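Local coordinates for protein thiol-disulfide oxidoreductase (Bacteroides thetaiotaomicron, PDB 3FW2) that probably serves as an oxidoreductase, this chain being the C-terminal, thioredoxin-like domain of a TlpA-like family protein, at residues A[42-47]-A[76-81]; A[34-39]-A[121-126]; A[14-19]-A[96-101]; A[56-61]-A[90-95]; A[5-10]-A[127-132]. All blocks are in the same frame, centred on the assembly; numbering follows the deposited sequence.

Contact 1: A[42-47]-A[76-81]; sequences ASWNDS and SLDVDK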
# COMPACT_ATOMS: atom_id res chain seq x y z
N ALA A 42 6.08 3.99 -3.45
CA ALA A 42 6.25 4.75 -2.22
C ALA A 42 7.57 4.44 -1.57
O ALA A 42 8.08 3.30 -1.63
CB ALA A 42 5.13 4.45 -1.20
N SER A 43 8.16 5.43 -0.89
CA SER A 43 9.43 5.20 -0.22
C SER A 43 9.31 4.20 0.93
O SER A 43 10.28 3.56 1.33
CB SER A 43 10.04 6.54 0.24
OG SER A 43 9.50 6.94 1.49
N TRP A 44 8.14 4.10 1.52
CA TRP A 44 7.87 3.13 2.56
C TRP A 44 7.68 1.69 2.03
O TRP A 44 7.42 0.73 2.84
CB TRP A 44 6.65 3.57 3.41
CG TRP A 44 5.34 3.84 2.70
CD1 TRP A 44 4.80 5.06 2.42
CD2 TRP A 44 4.40 2.87 2.22
NE1 TRP A 44 3.59 4.90 1.81
CE2 TRP A 44 3.32 3.57 1.68
CE3 TRP A 44 4.37 1.45 2.22
CZ2 TRP A 44 2.20 2.92 1.11
CZ3 TRP A 44 3.23 0.82 1.64
CH2 TRP A 44 2.19 1.55 1.09
N ASN A 45 7.81 1.50 0.70
CA ASN A 45 7.85 0.17 0.11
C ASN A 45 9.03 0.02 -0.82
O ASN A 45 8.88 -0.09 -2.00
CB ASN A 45 6.54 -0.06 -0.66
CG ASN A 45 6.43 -1.44 -1.23
OD1 ASN A 45 6.66 -2.40 -0.53
ND2 ASN A 45 6.09 -1.52 -2.49
N ASP A 46 10.22 0.00 -0.26
CA ASP A 46 11.47 -0.12 -1.05
C ASP A 46 11.75 -1.61 -1.12
O ASP A 46 12.72 -2.12 -0.53
CB ASP A 46 12.61 0.67 -0.34
CG ASP A 46 13.88 0.79 -1.19
OD1 ASP A 46 13.85 0.34 -2.34
OD2 ASP A 46 14.90 1.32 -0.67
N SER A 47 10.88 -2.31 -1.84
CA SER A 47 10.89 -3.75 -1.93
C SER A 47 11.75 -4.21 -3.11
O SER A 47 12.17 -3.42 -3.96
CB SER A 47 9.46 -4.21 -2.18
OG SER A 47 9.03 -3.69 -3.42
N SER A 76 3.82 9.09 -6.08
CA SER A 76 4.10 8.41 -4.83
C SER A 76 2.92 8.38 -3.89
O SER A 76 2.15 9.36 -3.80
CB SER A 76 5.24 9.07 -4.09
OG SER A 76 5.48 8.44 -2.82
N LEU A 77 2.82 7.28 -3.16
CA LEU A 77 1.87 7.13 -2.07
C LEU A 77 2.52 7.32 -0.70
O LEU A 77 2.02 6.86 0.34
CB LEU A 77 1.12 5.79 -2.19
CG LEU A 77 0.45 5.59 -3.54
CD1 LEU A 77 -0.21 4.21 -3.53
CD2 LEU A 77 -0.56 6.70 -3.90
N ASP A 78 3.64 8.03 -0.67
CA ASP A 78 4.25 8.45 0.59
C ASP A 78 3.33 9.40 1.38
O ASP A 78 2.50 10.16 0.81
CB ASP A 78 5.56 9.18 0.35
CG ASP A 78 6.72 8.25 0.18
OD1 ASP A 78 7.04 7.57 1.16
OD2 ASP A 78 7.32 8.20 -0.90
N VAL A 79 3.53 9.39 2.69
CA VAL A 79 2.86 10.34 3.61
C VAL A 79 3.81 11.36 4.16
O VAL A 79 3.37 12.41 4.67
CB VAL A 79 2.20 9.62 4.76
CG1 VAL A 79 0.96 8.81 4.21
CG2 VAL A 79 3.22 8.80 5.53
N ASP A 80 5.11 11.11 4.04
CA ASP A 80 6.16 11.96 4.62
C ASP A 80 6.97 12.61 3.48
O ASP A 80 7.61 11.94 2.65
CB ASP A 80 7.07 11.14 5.50
CG ASP A 80 8.14 11.99 6.24
OD1 ASP A 80 7.97 12.22 7.46
OD2 ASP A 80 9.14 12.39 5.65
N LYS A 81 6.92 13.95 3.43
CA LYS A 81 7.52 14.64 2.32
C LYS A 81 9.06 14.46 2.25
O LYS A 81 9.61 14.28 1.15
CB LYS A 81 7.15 16.10 2.43
CG LYS A 81 7.72 17.00 1.42
CD LYS A 81 7.25 18.42 1.77
CE LYS A 81 7.19 19.25 0.55
NZ LYS A 81 6.56 20.59 0.87
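Asp78 is the acceptor on which the segments 42-47 and 76-81 meet. Its OD2 takes two donors, Ser43 N at 2.9 Å (166° at the hydrogen) and Ser76 OG at 2.7 Å, both from above the carboxylate plane. Its OD1 takes the hydroxyl of Ser43, whose OG lies 2.6 Å away because chi1 of 84° tucks it between backbone N and carbonyl carbon. Ser76 OG in turn accepts from Asp78 N at 2.9 Å, an ST turn that orients the aspartate. Trp44 NE1 donates to Leu77 O (2.9 Å, 161°); the oxygen lies in the ring plane, but the nitrogen sits above the carbonyl plane. One face of that indole rests on Ala42 CB. The loop 42-47 occupies the place where active thioredoxins carry their redox cysteines, yet Asn45, after Trp44, is no cysteine, and its OD1 is hydrogen-bonded to ND2 of Asn45 of the second subunit. With three donors on one buried carboxylate, Asp78 is probably held as the anion.

Contact 2: A[34-39]-A[121-126]; sequences KSLLIN and ILLSSD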
# COMPACT_ATOMS: atom_id res chain seq x y z
N LYS A 34 1.63 14.08 -25.69
CA LYS A 34 2.40 12.86 -25.58
C LYS A 34 1.58 11.76 -24.89
O LYS A 34 0.71 12.03 -24.09
CB LYS A 34 3.65 13.11 -24.73
CG LYS A 34 4.52 14.25 -25.26
CD LYS A 34 5.92 14.15 -24.64
CE LYS A 34 6.78 15.33 -24.97
NZ LYS A 34 8.07 15.19 -24.21
N SER A 35 1.91 10.53 -25.21
CA SER A 35 1.48 9.39 -24.41
C SER A 35 2.22 9.46 -23.08
O SER A 35 3.25 10.13 -22.97
CB SER A 35 1.81 8.10 -25.12
OG SER A 35 1.08 8.00 -26.34
N LEU A 36 1.66 8.84 -22.04
CA LEU A 36 2.18 9.05 -20.70
C LEU A 36 2.23 7.73 -19.94
O LEU A 36 1.23 7.06 -19.79
CB LEU A 36 1.34 10.07 -19.95
CG LEU A 36 1.75 10.46 -18.55
CD1 LEU A 36 3.13 11.09 -18.46
CD2 LEU A 36 0.65 11.38 -17.94
N LEU A 37 3.43 7.39 -19.45
CA LEU A 37 3.65 6.25 -18.58
C LEU A 37 3.71 6.76 -17.15
O LEU A 37 4.60 7.53 -16.80
CB LEU A 37 4.97 5.58 -18.92
CG LEU A 37 5.32 4.36 -18.05
CD1 LEU A 37 4.34 3.18 -18.19
CD2 LEU A 37 6.73 3.88 -18.37
N ILE A 38 2.75 6.29 -16.36
CA ILE A 38 2.57 6.72 -14.96
C ILE A 38 2.93 5.57 -14.07
O ILE A 38 2.38 4.47 -14.26
CB ILE A 38 1.16 7.13 -14.64
CG1 ILE A 38 0.71 8.33 -15.51
CG2 ILE A 38 1.02 7.51 -13.18
CD1 ILE A 38 -0.77 8.74 -15.22
N ASN A 39 3.95 5.74 -13.21
CA ASN A 39 4.34 4.70 -12.25
C ASN A 39 3.98 5.10 -10.82
O ASN A 39 4.16 6.27 -10.40
CB ASN A 39 5.80 4.31 -12.38
CG ASN A 39 6.76 5.34 -11.79
OD1 ASN A 39 7.31 5.17 -10.67
ND2 ASN A 39 6.98 6.38 -12.52
N ILE A 121 0.59 2.50 -15.39
CA ILE A 121 -0.50 2.64 -16.33
C ILE A 121 0.00 3.48 -17.47
O ILE A 121 0.78 4.42 -17.25
CB ILE A 121 -1.79 3.21 -15.67
CG1 ILE A 121 -2.96 3.14 -16.66
CG2 ILE A 121 -1.61 4.66 -15.25
CD1 ILE A 121 -4.35 3.32 -16.03
N LEU A 122 -0.43 3.16 -18.68
CA LEU A 122 0.03 3.83 -19.90
C LEU A 122 -1.16 4.45 -20.58
O LEU A 122 -2.12 3.75 -20.82
CB LEU A 122 0.70 2.82 -20.82
CG LEU A 122 1.25 3.28 -22.17
CD1 LEU A 122 2.38 4.36 -21.97
CD2 LEU A 122 1.79 2.08 -22.94
N LEU A 123 -1.05 5.75 -20.84
CA LEU A 123 -2.10 6.52 -21.48
C LEU A 123 -1.69 6.94 -22.86
O LEU A 123 -0.57 7.37 -23.08
CB LEU A 123 -2.39 7.76 -20.68
CG LEU A 123 -2.63 7.63 -19.18
CD1 LEU A 123 -3.08 8.99 -18.49
CD2 LEU A 123 -3.72 6.54 -19.00
N SER A 124 -2.66 6.94 -23.78
CA SER A 124 -2.44 7.59 -25.07
C SER A 124 -2.44 9.12 -24.89
O SER A 124 -2.82 9.64 -23.82
CB SER A 124 -3.51 7.08 -26.07
OG SER A 124 -4.72 7.74 -25.80
N SER A 125 -2.04 9.89 -25.91
CA SER A 125 -2.04 11.38 -25.78
C SER A 125 -3.43 11.96 -25.58
O SER A 125 -3.56 13.04 -25.02
CB SER A 125 -1.37 12.07 -26.95
OG SER A 125 -2.10 11.82 -28.15
N ASP A 126 -4.47 11.23 -25.99
CA ASP A 126 -5.84 11.67 -25.70
C ASP A 126 -6.39 11.21 -24.34
O ASP A 126 -7.58 11.44 -24.03
CB ASP A 126 -6.80 11.31 -26.85
CG ASP A 126 -7.03 9.84 -26.99
OD1 ASP A 126 -6.41 9.04 -26.25
OD2 ASP A 126 -7.89 9.47 -27.83
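No ring takes part between 34-39 and 121-126; the flat groups that meet are peptide units. Leu36 O receives Leu123 N in its carbonyl plane at 2.8 Å, and Leu123 O receives Leu36 N likewise. Two residues along, beyond the non-hydrogen-bonded pair Leu37 and Leu122, Ile38 N approaches Ile121 O nearly along the C=O axis (2.9 Å, 173° at the hydrogen), while Ile121 N reaches Ile38 O in plane. One face of this ladder bears Leu36, Ile38, Ile121 and Leu123, covered in part by Phe14 and Phe31; the other bears Leu37 and Leu122, the latter packed against helix 136-149. The short axes run 165° apart, an antiparallel pairing in the middle of the mixed thioredoxin-fold sheet, where strand 35-41 has strand 70-76 parallel to it on its other flank. Side-chain contact is closest where Ile121 CG2 lies 3.8 Å from Ile38 CB: with CG1 anti to the backbone N (chi1 -172°), CG2 takes the crowded position and the two isoleucines stand side by side, pointing the same way. The Ile38 and Leu123 side chains cross obliquely, their CD1 atoms 4.0 Å apart. On the other face Leu122 CD1 comes 4.2 Å from Leu37 CB and 3.7 Å from Leu36 O. Past the ladder, Ser125 CA makes a CA-H...O contact with Lys34 O at 3.3 Å.

Contact 3: A[14-19]-A[96-101]; sequences FSLPNA and EQVCDF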
# COMPACT_ATOMS: atom_id res chain seq x y z
N PHE A 14 -6.42 13.67 -12.50
CA PHE A 14 -5.63 13.95 -11.34
C PHE A 14 -4.92 15.28 -11.50
O PHE A 14 -4.69 15.72 -12.62
CB PHE A 14 -4.60 12.84 -11.08
CG PHE A 14 -3.61 12.70 -12.16
CD1 PHE A 14 -3.81 11.77 -13.15
CD2 PHE A 14 -2.43 13.49 -12.18
CE1 PHE A 14 -2.89 11.63 -14.21
CE2 PHE A 14 -1.54 13.38 -13.22
CZ PHE A 14 -1.76 12.44 -14.23
N SER A 15 -4.58 15.87 -10.37
CA SER A 15 -3.81 17.07 -10.29
C SER A 15 -3.07 17.03 -8.98
O SER A 15 -3.66 17.13 -7.92
CB SER A 15 -4.73 18.31 -10.32
OG SER A 15 -4.02 19.52 -10.10
N LEU A 16 -1.75 16.88 -9.08
CA LEU A 16 -0.90 16.51 -7.98
C LEU A 16 0.36 17.34 -7.94
O LEU A 16 0.97 17.58 -9.00
CB LEU A 16 -0.54 15.01 -8.14
CG LEU A 16 -1.71 14.03 -7.98
CD1 LEU A 16 -1.37 12.60 -8.48
CD2 LEU A 16 -2.25 13.99 -6.55
N PRO A 17 0.80 17.73 -6.74
CA PRO A 17 1.97 18.63 -6.65
C PRO A 17 3.33 17.94 -6.77
O PRO A 17 3.50 16.85 -6.20
CB PRO A 17 1.82 19.24 -5.25
CG PRO A 17 1.11 18.19 -4.45
CD PRO A 17 0.19 17.51 -5.41
N ASN A 18 4.22 18.54 -7.53
CA ASN A 18 5.61 18.12 -7.64
C ASN A 18 6.43 18.61 -6.44
O ASN A 18 5.85 19.13 -5.48
CB ASN A 18 6.20 18.47 -8.99
CG ASN A 18 6.40 19.96 -9.19
OD1 ASN A 18 6.29 20.74 -8.24
ND2 ASN A 18 6.74 20.35 -10.43
N ALA A 19 7.75 18.43 -6.46
CA ALA A 19 8.53 18.75 -5.28
C ALA A 19 8.52 20.24 -4.97
O ALA A 19 8.61 20.64 -3.82
CB ALA A 19 9.99 18.21 -5.41
N GLU A 96 9.60 13.33 -13.84
CA GLU A 96 8.76 14.16 -12.94
C GLU A 96 8.15 13.29 -11.85
O GLU A 96 7.74 12.17 -12.10
CB GLU A 96 7.67 14.87 -13.73
CG GLU A 96 6.79 15.83 -12.90
CD GLU A 96 7.53 16.96 -12.21
OE1 GLU A 96 8.33 16.71 -11.26
OE2 GLU A 96 7.32 18.11 -12.63
N GLN A 97 8.09 13.85 -10.65
CA GLN A 97 7.62 13.16 -9.47
C GLN A 97 6.58 14.02 -8.73
O GLN A 97 6.78 15.22 -8.49
CB GLN A 97 8.76 12.90 -8.52
CG GLN A 97 9.87 12.09 -9.09
CD GLN A 97 9.46 10.65 -9.45
OE1 GLN A 97 8.67 10.04 -8.73
NE2 GLN A 97 10.00 10.13 -10.56
N VAL A 98 5.47 13.40 -8.40
CA VAL A 98 4.41 14.08 -7.62
C VAL A 98 3.95 13.24 -6.44
O VAL A 98 4.13 12.00 -6.42
CB VAL A 98 3.20 14.43 -8.53
CG1 VAL A 98 3.59 15.41 -9.71
CG2 VAL A 98 2.51 13.17 -9.03
N CYS A 99 3.37 13.94 -5.43
CA CYS A 99 2.89 13.31 -4.22
C CYS A 99 2.06 14.32 -3.44
O CYS A 99 2.52 15.42 -3.23
CB CYS A 99 4.08 12.84 -3.37
SG CYS A 99 3.56 11.91 -1.90
N ASP A 100 0.87 13.95 -3.00
CA ASP A 100 0.02 14.86 -2.21
C ASP A 100 -0.01 14.44 -0.75
O ASP A 100 -0.70 15.03 0.07
CB ASP A 100 -1.37 15.00 -2.81
CG ASP A 100 -2.24 13.79 -2.64
OD1 ASP A 100 -1.81 12.77 -2.06
OD2 ASP A 100 -3.41 13.87 -3.13
N PHE A 101 0.81 13.45 -0.38
CA PHE A 101 0.93 12.95 0.99
C PHE A 101 -0.29 12.38 1.62
O PHE A 101 -0.31 12.12 2.83
CB PHE A 101 1.63 14.03 1.89
CG PHE A 101 2.73 14.68 1.18
CD1 PHE A 101 3.88 13.94 0.87
CD2 PHE A 101 2.60 15.95 0.66
CE1 PHE A 101 4.85 14.48 0.12
CE2 PHE A 101 3.62 16.51 -0.09
CZ PHE A 101 4.72 15.77 -0.36
O HOH W 1 4.50 17.64 -3.23
O HOH W 2 9.11 16.76 -8.28
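Leu16 and Val98 cross at about a right angle, Leu16 CB meeting Val98 CG2 at 3.7 Å, while the other branch, Val98 CG1, lies 3.5 Å from Leu16 O. The Leu16 and Asp100 side chains cross obliquely, Leu16 CD2 touching Asp100 OD2, while OD1 is hydrogen-bonded to Ser106 OG. Asn18 and Glu96 also cross obliquely, with amide and carboxylate planes 53° apart. Asn18 ND2 reaches Glu96 OE2 at 3.2 Å, in its own amide plane but well above that of the carboxylate, and donates to Glu22 as well. Glu96 can offer OE2 because its chain bends at chi2 (59°), which also brings OE1 to Gln97 N at 2.9 Å through its anti lone pair. Cys99 N adds a backbone bond to Pro17 O, 3.0 Å, nearly along the C=O axis. One water joins Ala19 N to Gln97 O. The touching parts run 112° apart, so the hairpin of strands 16-17 and 23-24 lies across 96-98, the outermost strand on this side of the chain's thioredoxin-fold sheet.

Contact 4: A[56-61]-A[90-95]; sequences ELREIY and RDTLDW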
# COMPACT_ATOMS: atom_id res chain seq x y z
N GLU A 56 13.97 -0.85 -14.41
CA GLU A 56 13.36 -0.81 -15.73
C GLU A 56 12.99 0.60 -16.19
O GLU A 56 13.21 0.97 -17.35
CB GLU A 56 12.12 -1.71 -15.76
CG GLU A 56 12.49 -3.19 -15.61
CD GLU A 56 11.30 -4.12 -15.73
OE1 GLU A 56 10.39 -3.78 -16.48
OE2 GLU A 56 11.24 -5.18 -15.09
N LEU A 57 12.45 1.38 -15.27
CA LEU A 57 12.01 2.74 -15.54
C LEU A 57 13.21 3.64 -15.76
O LEU A 57 13.18 4.50 -16.65
CB LEU A 57 11.14 3.24 -14.36
CG LEU A 57 9.77 2.62 -14.20
CD1 LEU A 57 9.14 2.96 -12.87
CD2 LEU A 57 8.85 2.98 -15.40
N ARG A 58 14.31 3.44 -15.02
CA ARG A 58 15.52 4.25 -15.28
C ARG A 58 16.03 4.02 -16.69
O ARG A 58 16.55 4.94 -17.31
CB ARG A 58 16.65 3.92 -14.30
CG ARG A 58 16.46 4.45 -12.90
CD ARG A 58 17.71 4.26 -12.02
NE ARG A 58 17.30 4.20 -10.62
CZ ARG A 58 17.08 3.10 -9.91
NH1 ARG A 58 17.31 1.87 -10.40
NH2 ARG A 58 16.65 3.23 -8.64
N GLU A 59 15.91 2.76 -17.19
CA GLU A 59 16.34 2.47 -18.57
C GLU A 59 15.47 3.13 -19.61
O GLU A 59 15.97 3.64 -20.61
CB GLU A 59 16.40 0.98 -18.85
CG GLU A 59 17.58 0.35 -18.22
CD GLU A 59 18.83 0.49 -19.08
OE1 GLU A 59 19.57 1.51 -18.97
OE2 GLU A 59 19.09 -0.45 -19.87
N ILE A 60 14.15 3.12 -19.39
CA ILE A 60 13.23 3.82 -20.28
C ILE A 60 13.51 5.32 -20.31
O ILE A 60 13.56 5.92 -21.36
CB ILE A 60 11.76 3.47 -19.90
CG1 ILE A 60 11.55 1.97 -20.22
CG2 ILE A 60 10.77 4.38 -20.62
CD1 ILE A 60 10.52 1.22 -19.40
N TYR A 61 13.72 5.92 -19.15
CA TYR A 61 13.94 7.37 -19.06
C TYR A 61 15.24 7.69 -19.77
O TYR A 61 15.32 8.70 -20.51
CB TYR A 61 14.00 7.79 -17.58
CG TYR A 61 14.38 9.24 -17.37
CD1 TYR A 61 13.49 10.24 -17.70
CD2 TYR A 61 15.60 9.59 -16.85
CE1 TYR A 61 13.81 11.59 -17.51
CE2 TYR A 61 15.93 10.96 -16.66
CZ TYR A 61 15.00 11.93 -17.00
OH TYR A 61 15.28 13.29 -16.85
N ARG A 90 18.15 9.42 -3.73
CA ARG A 90 18.89 8.15 -3.59
C ARG A 90 18.66 7.18 -4.75
O ARG A 90 19.60 6.51 -5.24
CB ARG A 90 18.37 7.50 -2.31
CG ARG A 90 19.10 6.41 -1.76
CD ARG A 90 18.74 6.31 -0.28
NE ARG A 90 17.34 5.91 -0.12
CZ ARG A 90 16.39 6.59 0.53
NH1 ARG A 90 16.66 7.71 1.19
NH2 ARG A 90 15.17 6.12 0.56
N ASP A 91 17.39 7.08 -5.14
CA ASP A 91 16.98 6.17 -6.21
C ASP A 91 17.10 6.76 -7.64
O ASP A 91 16.68 6.11 -8.61
CB ASP A 91 15.54 5.68 -5.95
CG ASP A 91 15.38 4.86 -4.66
OD1 ASP A 91 16.37 4.42 -4.04
OD2 ASP A 91 14.22 4.66 -4.21
N THR A 92 17.60 7.99 -7.75
CA THR A 92 17.74 8.71 -9.03
C THR A 92 16.46 8.65 -9.89
O THR A 92 16.48 8.29 -11.09
CB THR A 92 19.01 8.26 -9.80
OG1 THR A 92 18.89 6.91 -10.25
CG2 THR A 92 20.28 8.38 -8.93
N LEU A 93 15.36 9.01 -9.27
CA LEU A 93 14.02 9.03 -9.91
C LEU A 93 13.88 10.39 -10.61
O LEU A 93 13.23 11.32 -10.10
CB LEU A 93 12.95 8.82 -8.84
CG LEU A 93 13.12 7.54 -7.99
CD1 LEU A 93 12.02 7.43 -6.93
CD2 LEU A 93 13.17 6.24 -8.83
N ASP A 94 14.51 10.50 -11.78
CA ASP A 94 14.78 11.79 -12.38
C ASP A 94 13.69 12.35 -13.31
O ASP A 94 13.75 13.51 -13.70
CB ASP A 94 16.10 11.72 -13.19
CG ASP A 94 17.33 11.59 -12.33
OD1 ASP A 94 17.27 11.92 -11.13
OD2 ASP A 94 18.36 11.11 -12.92
N TRP A 95 12.73 11.52 -13.67
CA TRP A 95 11.50 11.96 -14.33
C TRP A 95 10.62 12.66 -13.34
O TRP A 95 10.86 12.64 -12.13
CB TRP A 95 10.78 10.80 -14.99
CG TRP A 95 10.49 9.58 -14.12
CD1 TRP A 95 9.24 9.22 -13.65
CD2 TRP A 95 11.37 8.50 -13.74
NE1 TRP A 95 9.34 8.08 -12.92
CE2 TRP A 95 10.62 7.62 -12.97
CE3 TRP A 95 12.75 8.23 -13.93
CZ2 TRP A 95 11.17 6.47 -12.40
CZ3 TRP A 95 13.29 7.11 -13.35
CH2 TRP A 95 12.50 6.23 -12.61
O HOH W 3 12.93 15.14 -15.85
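Trp95 makes the tight half of this contact, its six-membered ring set against one side of helix residues 56-61. Chi1 of 53° puts the indole in the crowded position between backbone N and carbonyl carbon, and from there CH2 comes 3.7 Å from Leu57 CB, while CZ3 reaches Arg58 CA at 4.1 Å. Tyr61 completes the row: its CB lies 3.9 Å from Trp95 CE3, the two rings are oblique with planes at 49°, and Trp95 N sits over one face of the phenol. Met72 of strand 70-76 touches Leu57, Tyr61 and Trp95, closing this side toward the sheet. Helix 48-64 links the parallel strands 35-41 and 70-76 in a beta-alpha-beta unit of the thioredoxin fold; helix 81-90, closed by a Schellman motif in which Thr92 has positive phi, leads on to strand 96-98. An alanine in place of Tyr61 would probably loosen the cover over the backbone of Asp94 and Trp95 and lose the hydroxyl's water link. That link marks the looser, wetter side: a water bonded to Tyr61 OH donates to Asp94 O at 2.8 Å. At the other end of the contact, well away from that water, lie exposed Thr92 and Arg58, the latter modelled in two conformers. In the conformer given, Arg58 grips Asp91 O side-on within its guanidinium plane, NE at 2.8 Å and NH2 at 2.9 Å from that one oxygen.

Contact 5: A[5-10]-A[127-132]; sequences SEIGKY and GKILAK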
# COMPACT_ATOMS: atom_id res chain seq x y z
N SER A 5 -10.98 2.92 -14.38
CA SER A 5 -9.60 2.81 -14.88
C SER A 5 -9.34 1.50 -15.63
O SER A 5 -8.22 1.03 -15.67
CB SER A 5 -8.60 2.97 -13.75
OG SER A 5 -8.91 2.04 -12.74
N GLU A 6 -10.37 0.95 -16.28
CA GLU A 6 -10.16 -0.19 -17.16
C GLU A 6 -9.62 0.24 -18.53
O GLU A 6 -9.84 1.37 -19.00
CB GLU A 6 -11.44 -1.04 -17.30
CG GLU A 6 -12.57 -0.40 -18.08
CD GLU A 6 -13.72 -1.35 -18.30
OE1 GLU A 6 -14.35 -1.77 -17.30
OE2 GLU A 6 -13.99 -1.66 -19.49
N ILE A 7 -8.91 -0.68 -19.18
CA ILE A 7 -8.32 -0.43 -20.50
C ILE A 7 -9.38 0.12 -21.47
O ILE A 7 -10.50 -0.35 -21.49
CB ILE A 7 -7.58 -1.70 -21.06
CG1 ILE A 7 -6.27 -1.92 -20.27
CG2 ILE A 7 -7.31 -1.51 -22.54
CD1 ILE A 7 -5.76 -3.39 -20.32
N GLY A 8 -9.04 1.15 -22.23
CA GLY A 8 -9.96 1.75 -23.20
C GLY A 8 -10.81 2.90 -22.66
O GLY A 8 -11.41 3.64 -23.45
N LYS A 9 -10.86 3.06 -21.34
CA LYS A 9 -11.57 4.18 -20.71
C LYS A 9 -10.68 5.38 -20.75
O LYS A 9 -9.47 5.24 -20.91
CB LYS A 9 -11.91 3.85 -19.26
CG LYS A 9 -12.90 2.72 -19.07
CD LYS A 9 -14.31 3.18 -19.31
CE LYS A 9 -15.30 2.01 -19.26
NZ LYS A 9 -15.29 1.30 -17.94
N TYR A 10 -11.25 6.57 -20.59
CA TYR A 10 -10.44 7.76 -20.41
C TYR A 10 -9.92 7.80 -18.97
O TYR A 10 -10.68 7.52 -18.05
CB TYR A 10 -11.27 9.01 -20.69
CG TYR A 10 -11.51 9.26 -22.15
CD1 TYR A 10 -10.44 9.57 -23.00
CD2 TYR A 10 -12.80 9.24 -22.69
CE1 TYR A 10 -10.64 9.86 -24.34
CE2 TYR A 10 -13.02 9.52 -24.04
CZ TYR A 10 -11.93 9.83 -24.86
OH TYR A 10 -12.12 10.11 -26.21
N GLY A 127 -5.55 10.58 -23.52
CA GLY A 127 -5.95 10.17 -22.20
C GLY A 127 -6.53 8.77 -22.10
O GLY A 127 -6.94 8.35 -21.01
N LYS A 128 -6.58 8.03 -23.20
CA LYS A 128 -7.18 6.69 -23.17
C LYS A 128 -6.21 5.73 -22.46
O LYS A 128 -5.02 5.82 -22.72
CB LYS A 128 -7.35 6.17 -24.58
CG LYS A 128 -8.53 5.34 -24.76
CD LYS A 128 -9.77 6.26 -24.98
CE LYS A 128 -9.74 6.98 -26.32
NZ LYS A 128 -10.99 7.77 -26.52
N ILE A 129 -6.73 4.80 -21.67
CA ILE A 129 -5.95 3.80 -20.98
C ILE A 129 -5.59 2.69 -21.94
O ILE A 129 -6.49 1.90 -22.38
CB ILE A 129 -6.65 3.26 -19.74
CG1 ILE A 129 -6.85 4.39 -18.73
CG2 ILE A 129 -5.83 2.09 -19.10
CD1 ILE A 129 -7.78 4.06 -17.60
N LEU A 130 -4.30 2.63 -22.27
CA LEU A 130 -3.75 1.62 -23.20
C LEU A 130 -3.36 0.30 -22.55
O LEU A 130 -3.59 -0.78 -23.12
CB LEU A 130 -2.56 2.17 -23.99
CG LEU A 130 -2.77 3.44 -24.81
CD1 LEU A 130 -1.43 3.96 -25.41
CD2 LEU A 130 -3.85 3.15 -25.91
N ALA A 131 -2.77 0.35 -21.37
CA ALA A 131 -2.27 -0.83 -20.69
C ALA A 131 -1.99 -0.50 -19.25
O ALA A 131 -1.82 0.65 -18.89
CB ALA A 131 -0.96 -1.31 -21.34
N LYS A 132 -1.97 -1.54 -18.43
CA LYS A 132 -1.63 -1.42 -17.03
C LYS A 132 -0.60 -2.47 -16.65
O LYS A 132 -0.65 -3.63 -17.15
CB LYS A 132 -2.86 -1.61 -16.16
CG LYS A 132 -3.94 -0.57 -16.34
CD LYS A 132 -5.32 -1.01 -15.85
CE LYS A 132 -5.36 -1.11 -14.36
NZ LYS A 132 -6.73 -0.66 -13.78
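Lys128 leaves its CB along a chain bent twice, at chi2 (82°) and chi3 (70°), and so folds back over the loop 5-10. CG lies 3.6 Å from Gly8 O, and CD is nearer to that oxygen, at 3.4 Å. CD also stands over a face of the Tyr10 ring in a CH-pi contact, 4.1 Å from the centroid and 25° off the normal. CE continues to Tyr10 CE1 at 3.6 Å, and NZ ends by the phenol oxygen. An alanine in place of Lys128 would probably uncover that ring face and loosen the packing on Gly8. The backbones are joined as well: Gly8 N donates to Ile129 O at 2.7 Å, and Ile129 N to Lys9 O at 2.9 Å, the latter nearly along the C=O axis. Gly8 has positive phi in the type II turn from Glu6 to Lys9. Ile129 points into the loop, its CD1 3.5 Å from Ser5 CA. The loop thus lines 129-132, an outermost strand of this chain's sheet, with a classic bulge at Leu130 and Ala131 opposite Leu122. At the far end Lys132 NZ donates to Ser5 O (2.9 Å), so a charged ammonium holds a backbone carbonyl, probably polarising that peptide.

Contacts 2 and 5 are the closest pair, with centres 9 Å apart, and are joined where Leu122 O faces Leu130 N at 2.8 Å, probably a hydrogen bond between neighbouring strands. Contact 3 meets contact 1 at the opposite edge of the sheet through Ser76 N and Val98 O, 2.9 Å apart, and touches contact 2 where Phe14 packs on Ile38. Contact 4 backs onto contact 2 through Leu57, Leu37 and Asn39; an acetate, probably from crystallisation, lies about 4 Å from the Leu57 side chain. Contact 1, at the family's redox-loop position and the subunit interface, lies about 25 Å from contact 5, centre to centre, across the domain.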